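Local coordinates for shikimate dehydrogenase (Listeria monocytogenes, PDB 3TNL), which probably catalyses the reversible, NADPH-linked reduction of 3-dehydroshikimate to shikimate in the chorismate pathway that leads to aromatic amino acids, at residues T139-A144 / L286-W291; F230-G235 / D261-P266; G243-P248 / T269-I274. One frame throughout, in Å; residues are numbered along the deposited sequence.

Overall arrangement
All three contacts lie around the bound NAD, but in different parts of the fold. Contact 2 is buried, at the C-terminal ends of two adjacent Rossmann strands, and is largely polar, with one aspartate oxygen taking two N-H groups. Contact 1, about 12 Å away between centres, is close helix packing with a glycine on each side; its buried side faces the nicotinamide and its more exposed side carries an arginine-tryptophan stack. Contact 3 lies farthest from the chain centre and combines leucine and isoleucine packing with water bridges. Contact 2 touches both of the others, and its loop 261-266 runs on into the helix that contact 3 packs. Contacts 1 and 3 do not touch.

Contact 1 of 3, residues T139-A144 / L286-W291. With NAD (nicotinamide-adenine-dinucleotide), chain H.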
# COMPACT_ATOMS: atom_id res chain seq x y z
N THR B 139 16.99 6.52 -19.51
CA THR B 139 16.11 7.43 -20.18
C THR B 139 16.05 8.77 -19.44
O THR B 139 16.07 9.83 -20.05
CB THR B 139 14.72 6.78 -20.38
OG1 THR B 139 14.88 5.75 -21.38
CG2 THR B 139 13.66 7.81 -20.85
N GLY B 140 16.00 8.72 -18.11
CA GLY B 140 15.95 9.93 -17.29
C GLY B 140 17.22 10.77 -17.50
O GLY B 140 17.16 11.99 -17.63
N TYR B 141 18.35 10.08 -17.54
CA TYR B 141 19.64 10.73 -17.77
C TYR B 141 19.67 11.44 -19.14
O TYR B 141 20.01 12.61 -19.24
CB TYR B 141 20.79 9.71 -17.65
CG TYR B 141 22.14 10.34 -17.93
CD1 TYR B 141 22.85 10.99 -16.91
CD2 TYR B 141 22.70 10.29 -19.19
CE1 TYR B 141 24.05 11.61 -17.16
CE2 TYR B 141 23.91 10.90 -19.46
CZ TYR B 141 24.58 11.56 -18.45
OH TYR B 141 25.78 12.15 -18.71
N MET B 142 19.24 10.75 -20.17
CA MET B 142 19.25 11.28 -21.50
C MET B 142 18.29 12.45 -21.65
O MET B 142 18.59 13.43 -22.32
CB MET B 142 18.97 10.17 -22.52
CG MET B 142 19.99 9.05 -22.51
SD MET B 142 21.65 9.50 -23.05
CE MET B 142 21.35 9.91 -24.78
N ARG B 143 17.11 12.33 -21.05
CA ARG B 143 16.12 13.38 -21.13
C ARG B 143 16.62 14.63 -20.46
O ARG B 143 16.44 15.75 -20.97
CB ARG B 143 14.80 12.89 -20.51
CG ARG B 143 13.67 13.91 -20.55
CD ARG B 143 13.30 14.31 -21.95
NE ARG B 143 12.15 15.22 -21.94
CZ ARG B 143 10.87 14.85 -21.88
NH1 ARG B 143 10.53 13.57 -21.81
NH2 ARG B 143 9.92 15.77 -21.89
N ALA B 144 17.26 14.46 -19.30
CA ALA B 144 17.78 15.61 -18.58
C ALA B 144 18.81 16.38 -19.45
O ALA B 144 18.83 17.60 -19.46
CB ALA B 144 18.40 15.16 -17.24
N LEU B 286 20.45 15.95 -10.78
CA LEU B 286 19.06 16.27 -10.33
C LEU B 286 18.04 16.00 -11.44
O LEU B 286 17.02 15.35 -11.21
CB LEU B 286 18.93 17.69 -9.81
CG LEU B 286 17.55 18.00 -9.19
CD1 LEU B 286 17.27 17.16 -7.96
CD2 LEU B 286 17.48 19.46 -8.85
N GLY B 287 18.35 16.42 -12.65
CA GLY B 287 17.47 16.18 -13.80
C GLY B 287 17.25 14.68 -14.05
O GLY B 287 16.11 14.25 -14.33
N MET B 288 18.31 13.88 -13.93
CA MET B 288 18.21 12.45 -14.10
C MET B 288 17.18 11.88 -13.12
O MET B 288 16.34 11.03 -13.48
CB MET B 288 19.56 11.79 -13.85
CG MET B 288 19.52 10.29 -13.86
SD MET B 288 21.17 9.55 -13.70
CE MET B 288 20.83 7.80 -13.76
N MET B 289 17.25 12.35 -11.88
CA MET B 289 16.34 11.89 -10.83
C MET B 289 14.89 12.25 -11.17
O MET B 289 13.99 11.40 -11.07
CB MET B 289 16.78 12.43 -9.47
CG MET B 289 15.92 12.01 -8.29
SD MET B 289 14.45 13.06 -8.10
CE MET B 289 13.68 12.31 -6.64
N LEU B 290 14.68 13.50 -11.59
CA LEU B 290 13.35 13.97 -11.89
C LEU B 290 12.73 13.28 -13.10
O LEU B 290 11.58 12.87 -13.04
CB LEU B 290 13.38 15.47 -12.12
CG LEU B 290 13.63 16.28 -10.85
CD1 LEU B 290 13.99 17.67 -11.27
CD2 LEU B 290 12.44 16.27 -9.90
N TRP B 291 13.52 13.14 -14.17
CA TRP B 291 12.99 12.59 -15.41
C TRP B 291 12.80 11.10 -15.37
O TRP B 291 11.95 10.58 -16.09
CB TRP B 291 13.78 13.07 -16.63
CG TRP B 291 13.55 14.54 -16.88
CD1 TRP B 291 14.39 15.57 -16.58
CD2 TRP B 291 12.37 15.13 -17.44
NE1 TRP B 291 13.81 16.77 -16.93
CE2 TRP B 291 12.57 16.52 -17.46
CE3 TRP B 291 11.17 14.61 -17.93
CZ2 TRP B 291 11.62 17.40 -17.95
CZ3 TRP B 291 10.22 15.48 -18.43
CH2 TRP B 291 10.45 16.88 -18.42
PA NAD H . 27.11 0.82 -7.94
O1A NAD H . 27.47 0.37 -6.52
O2A NAD H . 26.18 -0.06 -8.76
O5B NAD H . 28.48 1.14 -8.74
C5B NAD H . 29.58 1.85 -8.18
C4B NAD H . 30.52 2.30 -9.30
O4B NAD H . 31.50 3.21 -8.76
C3B NAD H . 31.37 1.17 -9.85
O3B NAD H . 31.66 1.47 -11.24
C2B NAD H . 32.65 1.22 -9.06
O2B NAD H . 33.77 0.70 -9.76
C1B NAD H . 32.81 2.71 -8.85
N9A NAD H . 33.59 3.14 -7.69
C8A NAD H . 33.16 3.13 -6.41
N7A NAD H . 34.11 3.67 -5.61
C5A NAD H . 35.16 4.06 -6.37
C6A NAD H . 36.39 4.65 -6.16
N6A NAD H . 36.77 5.02 -4.94
N1A NAD H . 37.20 4.92 -7.22
C2A NAD H . 36.83 4.57 -8.47
N3A NAD H . 35.65 3.98 -8.76
C4A NAD H . 34.79 3.71 -7.74
O3 NAD H . 26.50 2.29 -7.77
PN NAD H . 25.35 2.98 -8.66
O1N NAD H . 23.97 2.58 -8.20
O2N NAD H . 25.72 2.88 -10.14
O5D NAD H . 25.44 4.53 -8.22
C5D NAD H . 26.63 5.26 -8.52
C4D NAD H . 26.27 6.70 -8.24
O4D NAD H . 25.13 7.07 -9.03
C3D NAD H . 25.86 6.91 -6.79
O3D NAD H . 26.55 8.06 -6.29
C2D NAD H . 24.36 7.14 -6.84
O2D NAD H . 23.88 7.95 -5.74
C1D NAD H . 24.20 7.80 -8.20
N1N NAD H . 22.89 7.69 -8.83
C2N NAD H . 22.22 8.81 -9.18
C3N NAD H . 20.97 8.73 -9.79
C7N NAD H . 20.21 9.95 -10.19
O7N NAD H . 19.00 9.80 -10.36
N7N NAD H . 20.85 11.12 -10.38
C4N NAD H . 20.41 7.47 -10.05
C5N NAD H . 21.13 6.33 -9.69
C6N NAD H . 22.37 6.46 -9.07
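The phenol OH of Tyr-141, whose ring meets Met-288 across the contact, is hydrogen-bonded to both Thr-231 OG1 and Ser-260 OG. These bonds tie helix 137-147, which leads from the mixed sheet into the Rossmann domain, to that domain's strands. Helix 286-301 follows the last Rossmann strand, and the segments 139-144 and 286-291 pack with their N-to-C directions 122° apart and their axes 7.2 Å apart at closest approach. Gly-140 and Gly-287 lie at this close interface, where Ala-144 CB comes within 3.4 Å of Gly-287 C and Trp-291 CB packs 3.7 Å from Gly-140 O. At the more exposed side, Arg-143 folds over Trp-291: CG, carried anti to the backbone N, rests over the five-membered ring in a CH-pi contact, and the bend at chi2 (61°) then brings the guanidinium down flat, its plane 26° from the indole, in an off-centre cation-pi stack. Arg-143 NE also forms a salt bridge with Glu-147. On the buried side, Met-288 SD makes a Met-aromatic contact with the edge of the Tyr-141 ring, 3.9 Å from CD1. Beyond the sulfur, Met-288 CE stands 3.7 Å from NAD C4N of the nicotinamide.

Contact 2 of 3, residues F230-G235 / D261-P266. With NAD (nicotinamide-adenine-dinucleotide), chain H.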
# COMPACT_ATOMS: atom_id res chain seq x y z
N PHE B 230 31.70 14.21 -20.93
CA PHE B 230 32.44 13.40 -19.99
C PHE B 230 31.53 13.29 -18.77
O PHE B 230 31.15 14.29 -18.19
CB PHE B 230 33.79 14.05 -19.62
CG PHE B 230 34.55 13.32 -18.54
CD1 PHE B 230 34.89 12.00 -18.71
CD2 PHE B 230 34.95 13.96 -17.38
CE1 PHE B 230 35.60 11.33 -17.76
CE2 PHE B 230 35.67 13.26 -16.41
CZ PHE B 230 35.97 11.93 -16.60
N THR B 231 31.22 12.08 -18.38
CA THR B 231 30.28 11.82 -17.30
C THR B 231 30.83 10.97 -16.19
O THR B 231 31.47 9.96 -16.44
CB THR B 231 29.06 11.01 -17.90
OG1 THR B 231 28.45 11.80 -18.93
CG2 THR B 231 28.02 10.63 -16.83
N ASN B 232 30.60 11.38 -14.95
CA ASN B 232 30.90 10.56 -13.81
C ASN B 232 29.63 9.79 -13.42
O ASN B 232 28.60 10.38 -13.11
CB ASN B 232 31.31 11.36 -12.58
CG ASN B 232 31.47 10.44 -11.37
OD1 ASN B 232 32.31 9.51 -11.40
ND2 ASN B 232 30.62 10.60 -10.35
N ALA B 233 29.73 8.48 -13.41
CA ALA B 233 28.65 7.60 -12.97
C ALA B 233 29.18 6.63 -11.91
O ALA B 233 28.90 5.43 -11.93
CB ALA B 233 27.95 6.88 -14.14
N THR B 234 30.02 7.15 -11.02
CA THR B 234 30.53 6.41 -9.87
C THR B 234 30.10 7.14 -8.62
O THR B 234 29.59 8.27 -8.70
CB THR B 234 32.07 6.33 -9.81
OG1 THR B 234 32.60 7.62 -9.49
CG2 THR B 234 32.69 5.79 -11.13
N GLY B 235 30.32 6.52 -7.47
CA GLY B 235 30.07 7.18 -6.20
C GLY B 235 31.09 8.26 -5.81
O GLY B 235 30.92 8.97 -4.82
N ASP B 261 27.58 14.85 -13.97
CA ASP B 261 27.74 13.95 -12.83
C ASP B 261 26.38 13.42 -12.47
O ASP B 261 25.39 14.16 -12.53
CB ASP B 261 28.38 14.70 -11.64
CG ASP B 261 29.21 13.78 -10.74
OD1 ASP B 261 30.35 14.18 -10.37
OD2 ASP B 261 28.76 12.65 -10.47
N VAL B 262 26.30 12.13 -12.17
CA VAL B 262 25.06 11.52 -11.68
C VAL B 262 24.80 11.98 -10.24
O VAL B 262 23.67 11.95 -9.77
CB VAL B 262 25.08 9.99 -11.76
CG1 VAL B 262 25.14 9.52 -13.23
CG2 VAL B 262 26.19 9.40 -10.88
N VAL B 263 25.84 12.39 -9.53
CA VAL B 263 25.69 12.87 -8.16
C VAL B 263 24.97 14.26 -8.14
O VAL B 263 25.23 15.11 -8.98
CB VAL B 263 27.10 13.00 -7.47
CG1 VAL B 263 26.98 13.67 -6.07
CG2 VAL B 263 27.82 11.63 -7.42
N TYR B 264 24.05 14.45 -7.19
CA TYR B 264 23.40 15.75 -7.00
C TYR B 264 23.38 16.18 -5.53
O TYR B 264 22.87 17.25 -5.21
CB TYR B 264 21.99 15.81 -7.63
CG TYR B 264 21.04 14.77 -7.17
CD1 TYR B 264 20.12 15.04 -6.15
CD2 TYR B 264 21.04 13.50 -7.71
CE1 TYR B 264 19.24 14.08 -5.73
CE2 TYR B 264 20.18 12.54 -7.28
CZ TYR B 264 19.27 12.83 -6.29
OH TYR B 264 18.41 11.83 -5.88
N LYS B 265 23.89 15.35 -4.64
CA LYS B 265 24.13 15.71 -3.23
C LYS B 265 25.60 15.25 -2.98
O LYS B 265 25.88 14.06 -2.81
CB LYS B 265 23.15 15.06 -2.25
CG LYS B 265 23.29 15.64 -0.84
CD LYS B 265 22.33 14.98 0.15
CE LYS B 265 22.52 15.53 1.55
NZ LYS B 265 21.62 14.82 2.52
N PRO B 266 26.56 16.21 -3.01
CA PRO B 266 26.36 17.67 -3.18
C PRO B 266 25.94 18.09 -4.57
O PRO B 266 26.14 17.33 -5.52
CB PRO B 266 27.74 18.23 -2.91
CG PRO B 266 28.64 17.18 -3.40
CD PRO B 266 28.01 15.91 -2.95
PA NAD H . 27.11 0.82 -7.94
O1A NAD H . 27.47 0.37 -6.52
O2A NAD H . 26.18 -0.06 -8.76
O5B NAD H . 28.48 1.14 -8.74
C5B NAD H . 29.58 1.85 -8.18
C4B NAD H . 30.52 2.30 -9.30
O4B NAD H . 31.50 3.21 -8.76
C3B NAD H . 31.37 1.17 -9.85
O3B NAD H . 31.66 1.47 -11.24
C2B NAD H . 32.65 1.22 -9.06
O2B NAD H . 33.77 0.70 -9.76
C1B NAD H . 32.81 2.71 -8.85
N9A NAD H . 33.59 3.14 -7.69
C8A NAD H . 33.16 3.13 -6.41
N7A NAD H . 34.11 3.67 -5.61
C5A NAD H . 35.16 4.06 -6.37
C6A NAD H . 36.39 4.65 -6.16
N6A NAD H . 36.77 5.02 -4.94
N1A NAD H . 37.20 4.92 -7.22
C2A NAD H . 36.83 4.57 -8.47
N3A NAD H . 35.65 3.98 -8.76
C4A NAD H . 34.79 3.71 -7.74
O3 NAD H . 26.50 2.29 -7.77
PN NAD H . 25.35 2.98 -8.66
O1N NAD H . 23.97 2.58 -8.20
O2N NAD H . 25.72 2.88 -10.14
O5D NAD H . 25.44 4.53 -8.22
C5D NAD H . 26.63 5.26 -8.52
C4D NAD H . 26.27 6.70 -8.24
O4D NAD H . 25.13 7.07 -9.03
C3D NAD H . 25.86 6.91 -6.79
O3D NAD H . 26.55 8.06 -6.29
C2D NAD H . 24.36 7.14 -6.84
O2D NAD H . 23.88 7.95 -5.74
C1D NAD H . 24.20 7.80 -8.20
N1N NAD H . 22.89 7.69 -8.83
C2N NAD H . 22.22 8.81 -9.18
C3N NAD H . 20.97 8.73 -9.79
C7N NAD H . 20.21 9.95 -10.19
O7N NAD H . 19.00 9.80 -10.36
N7N NAD H . 20.85 11.12 -10.38
C4N NAD H . 20.41 7.47 -10.05
C5N NAD H . 21.13 6.33 -9.69
C6N NAD H . 22.37 6.46 -9.07
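At the C-terminal edge of the parallel Rossmann sheet, strands 229-232 and 258-261 end side by side and release the loops that line the NAD pocket. Asn-232 and Asp-261 form a parallel bridge there, and the next residue, Val-262, donates its N-H to Asn-232 O (3.0 Å). The side chains of Asn-232 and Asp-261 leave the sheet on the same face and run alongside each other, with amide and carboxylate planes 72° apart. With CG anti to the backbone N (chi1 174°), Asn-232 directs ND2 at Asp-261 OD2 in a short, almost straight bond of 2.8 Å. The acceptor lies in the amide plane, whereas the donor meets the syn side of OD2, 30° out of the carboxylate plane. From the opposite face of that plane Val-263 N reaches the same oxygen at 3.1 Å, closing an Asx turn that bends the chain off the strand. Two N-H groups thus grip one buried oxygen, an arrangement that would probably favour an ionised carboxylate.

Asn-232 also organises its own loop. Its OD1 accepts from Thr-234 OG1 (2.7 Å) on a lone pair in the carbonyl plane, while ND2 turns a second hydrogen to Thr-234 O. These bonds hold the amide's rotation and set Thr-234 beside the adenosine ribose, its CB 3.3 Å from NAD O4B. Ala-233 packs on Val-262, and the isopropyl group of that valine lies against the nicotinamide ribose, with CG2 close to NAD O4D. The Asx turn leaves the Val-262 carbonyl facing the carboxamide of the cofactor, where NAD N7N donates to Val-262 O at 3.0 Å.

Contact 3 of 3, residues G243-P248 / T269-I274; sequences GETLLP and TRLLEI. With NAD (nicotinamide-adenine-dinucleotide), chain H.
Leu-271, in the first turn of helix 270-277, reaches from the helix to the loop 243-248 and to the Rossmann sheet. Its CB lies 3.8 Å from Thr-245 OG1. Chi1 of 173° swings CG beside the carbonyl carbon, and from there the branches diverge: CD1 packs 4.0 Å from Leu-247 CB, the two side chains crossing at about a right angle, while CD2 rests on Asn-232 CB in the neighbouring strand. One turn on, Ile-274 continues the apolar seam. Its CG2 meets Leu-247 CD2 at 3.8 Å, and its CD1 comes tip to tip with Thr-245 CG2. The threonine hydroxyl has a second role, because OG1 accepts a nearly straight bond from Leu-247 N (3.1 Å, 172°); this ST turn sets the leucine side chain toward the helix. Between them in the loop, Leu-246 lays CD2 against NAD C2A of the adenine at 3.7 Å. On the outer side, the aliphatic start of Arg-270 lies along the Gly-243 carbonyl, and its guanidinium, covered on one face by Ile-274 CG1, swings back to a salt bridge with Glu-273 and another with Glu-277.

The N-terminal turn of the helix is satisfied from several sources. Thr-269 is the N-cap: its OG1 accepts from Leu-272 N and is also hydrogen-bonded to Asp-261 OD1. Arg-270 N donates to a water that also accepts from Gly-243 N, and Leu-271 N donates to a second water, which in turn donates to Glu-244 O (2.7 Å). No direct hydrogen bond joins the two segments, so their polar link runs through these two waters while methyl groups supply much of the direct packing.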
# COMPACT_ATOMS: atom_id res chain seq x y z
N GLY B 243 34.45 15.52 -2.10
CA GLY B 243 35.68 16.32 -2.28
C GLY B 243 36.73 15.60 -3.11
O GLY B 243 37.78 16.15 -3.39
N GLU B 244 36.47 14.33 -3.45
CA GLU B 244 37.35 13.52 -4.29
C GLU B 244 36.89 13.53 -5.74
O GLU B 244 35.70 13.76 -6.03
CB GLU B 244 37.41 12.05 -3.83
CG GLU B 244 37.86 11.82 -2.37
CD GLU B 244 37.98 10.36 -2.00
OE1 GLU B 244 37.49 9.97 -0.88
OE2 GLU B 244 38.57 9.61 -2.80
N THR B 245 37.84 13.33 -6.65
CA THR B 245 37.55 13.22 -8.06
C THR B 245 38.41 12.13 -8.72
O THR B 245 39.48 11.81 -8.22
CB THR B 245 37.74 14.58 -8.78
OG1 THR B 245 37.34 14.44 -10.14
CG2 THR B 245 39.20 15.08 -8.71
N LEU B 246 37.88 11.53 -9.79
CA LEU B 246 38.63 10.61 -10.65
C LEU B 246 39.32 11.34 -11.83
O LEU B 246 40.06 10.72 -12.56
CB LEU B 246 37.74 9.53 -11.18
CG LEU B 246 37.16 8.58 -10.12
CD1 LEU B 246 36.16 7.60 -10.76
CD2 LEU B 246 38.28 7.84 -9.32
N LEU B 247 39.13 12.65 -11.99
CA LEU B 247 39.76 13.37 -13.12
C LEU B 247 41.24 13.60 -12.80
O LEU B 247 41.54 14.23 -11.77
CB LEU B 247 39.10 14.72 -13.34
CG LEU B 247 39.68 15.57 -14.48
CD1 LEU B 247 39.37 14.91 -15.83
CD2 LEU B 247 39.11 16.99 -14.37
N PRO B 248 42.16 13.13 -13.66
CA PRO B 248 43.57 13.30 -13.33
C PRO B 248 44.11 14.72 -13.46
O PRO B 248 44.94 15.13 -12.67
CB PRO B 248 44.29 12.36 -14.34
CG PRO B 248 43.28 11.36 -14.68
CD PRO B 248 41.99 12.10 -14.71
N THR B 269 29.83 18.47 -7.29
CA THR B 269 30.95 17.63 -6.92
C THR B 269 32.26 18.32 -7.27
O THR B 269 32.27 19.34 -7.97
CB THR B 269 30.96 16.32 -7.64
OG1 THR B 269 30.90 16.60 -9.06
CG2 THR B 269 29.78 15.43 -7.21
N ARG B 270 33.37 17.79 -6.74
CA ARG B 270 34.68 18.37 -7.08
C ARG B 270 34.89 18.33 -8.58
O ARG B 270 35.43 19.31 -9.14
CB ARG B 270 35.81 17.70 -6.30
CG ARG B 270 37.20 18.25 -6.56
CD ARG B 270 37.32 19.73 -6.25
NE ARG B 270 38.65 20.18 -6.63
CZ ARG B 270 38.95 21.39 -7.08
NH1 ARG B 270 40.21 21.64 -7.46
NH2 ARG B 270 38.02 22.33 -7.25
N LEU B 271 34.52 17.25 -9.25
CA LEU B 271 34.60 17.20 -10.72
C LEU B 271 33.88 18.41 -11.34
O LEU B 271 34.43 19.02 -12.25
CB LEU B 271 34.00 15.90 -11.24
CG LEU B 271 33.86 15.77 -12.76
CD1 LEU B 271 35.23 15.81 -13.41
CD2 LEU B 271 33.12 14.48 -13.10
N LEU B 272 32.62 18.66 -10.96
CA LEU B 272 31.89 19.82 -11.54
C LEU B 272 32.57 21.14 -11.23
O LEU B 272 32.58 22.02 -12.08
CB LEU B 272 30.41 19.79 -11.19
CG LEU B 272 29.66 18.52 -11.66
CD1 LEU B 272 28.14 18.67 -11.35
CD2 LEU B 272 29.84 18.28 -13.16
N GLU B 273 33.15 21.28 -10.04
CA GLU B 273 33.88 22.51 -9.74
C GLU B 273 35.05 22.68 -10.73
O GLU B 273 35.26 23.77 -11.25
CB GLU B 273 34.46 22.49 -8.31
CG GLU B 273 33.52 22.50 -7.16
CD GLU B 273 34.24 22.57 -5.82
OE1 GLU B 273 35.50 22.66 -5.81
OE2 GLU B 273 33.53 22.62 -4.76
N ILE B 274 35.84 21.65 -10.94
CA ILE B 274 36.97 21.72 -11.84
C ILE B 274 36.48 22.03 -13.24
O ILE B 274 37.07 22.86 -13.95
CB ILE B 274 37.80 20.42 -11.83
CG1 ILE B 274 38.41 20.20 -10.44
CG2 ILE B 274 38.90 20.52 -12.87
CD1 ILE B 274 38.95 18.76 -10.22
PA NAD H . 27.11 0.82 -7.94
O1A NAD H . 27.47 0.37 -6.52
O2A NAD H . 26.18 -0.06 -8.76
O5B NAD H . 28.48 1.14 -8.74
C5B NAD H . 29.58 1.85 -8.18
C4B NAD H . 30.52 2.30 -9.30
O4B NAD H . 31.50 3.21 -8.76
C3B NAD H . 31.37 1.17 -9.85
O3B NAD H . 31.66 1.47 -11.24
C2B NAD H . 32.65 1.22 -9.06
O2B NAD H . 33.77 0.70 -9.76
C1B NAD H . 32.81 2.71 -8.85
N9A NAD H . 33.59 3.14 -7.69
C8A NAD H . 33.16 3.13 -6.41
N7A NAD H . 34.11 3.67 -5.61
C5A NAD H . 35.16 4.06 -6.37
C6A NAD H . 36.39 4.65 -6.16
N6A NAD H . 36.77 5.02 -4.94
N1A NAD H . 37.20 4.92 -7.22
C2A NAD H . 36.83 4.57 -8.47
N3A NAD H . 35.65 3.98 -8.76
C4A NAD H . 34.79 3.71 -7.74
O3 NAD H . 26.50 2.29 -7.77
PN NAD H . 25.35 2.98 -8.66
O1N NAD H . 23.97 2.58 -8.20
O2N NAD H . 25.72 2.88 -10.14
O5D NAD H . 25.44 4.53 -8.22
C5D NAD H . 26.63 5.26 -8.52
C4D NAD H . 26.27 6.70 -8.24
O4D NAD H . 25.13 7.07 -9.03
C3D NAD H . 25.86 6.91 -6.79
O3D NAD H . 26.55 8.06 -6.29
C2D NAD H . 24.36 7.14 -6.84
O2D NAD H . 23.88 7.95 -5.74
C1D NAD H . 24.20 7.80 -8.20
N1N NAD H . 22.89 7.69 -8.83
C2N NAD H . 22.22 8.81 -9.18
C3N NAD H . 20.97 8.73 -9.79
C7N NAD H . 20.21 9.95 -10.19
O7N NAD H . 19.00 9.80 -10.36
N7N NAD H . 20.85 11.12 -10.38
C4N NAD H . 20.41 7.47 -10.05
C5N NAD H . 21.13 6.33 -9.69
C6N NAD H . 22.37 6.46 -9.07
O HOH W 1 32.62 16.23 -4.18
O HOH W 2 34.11 14.74 -7.94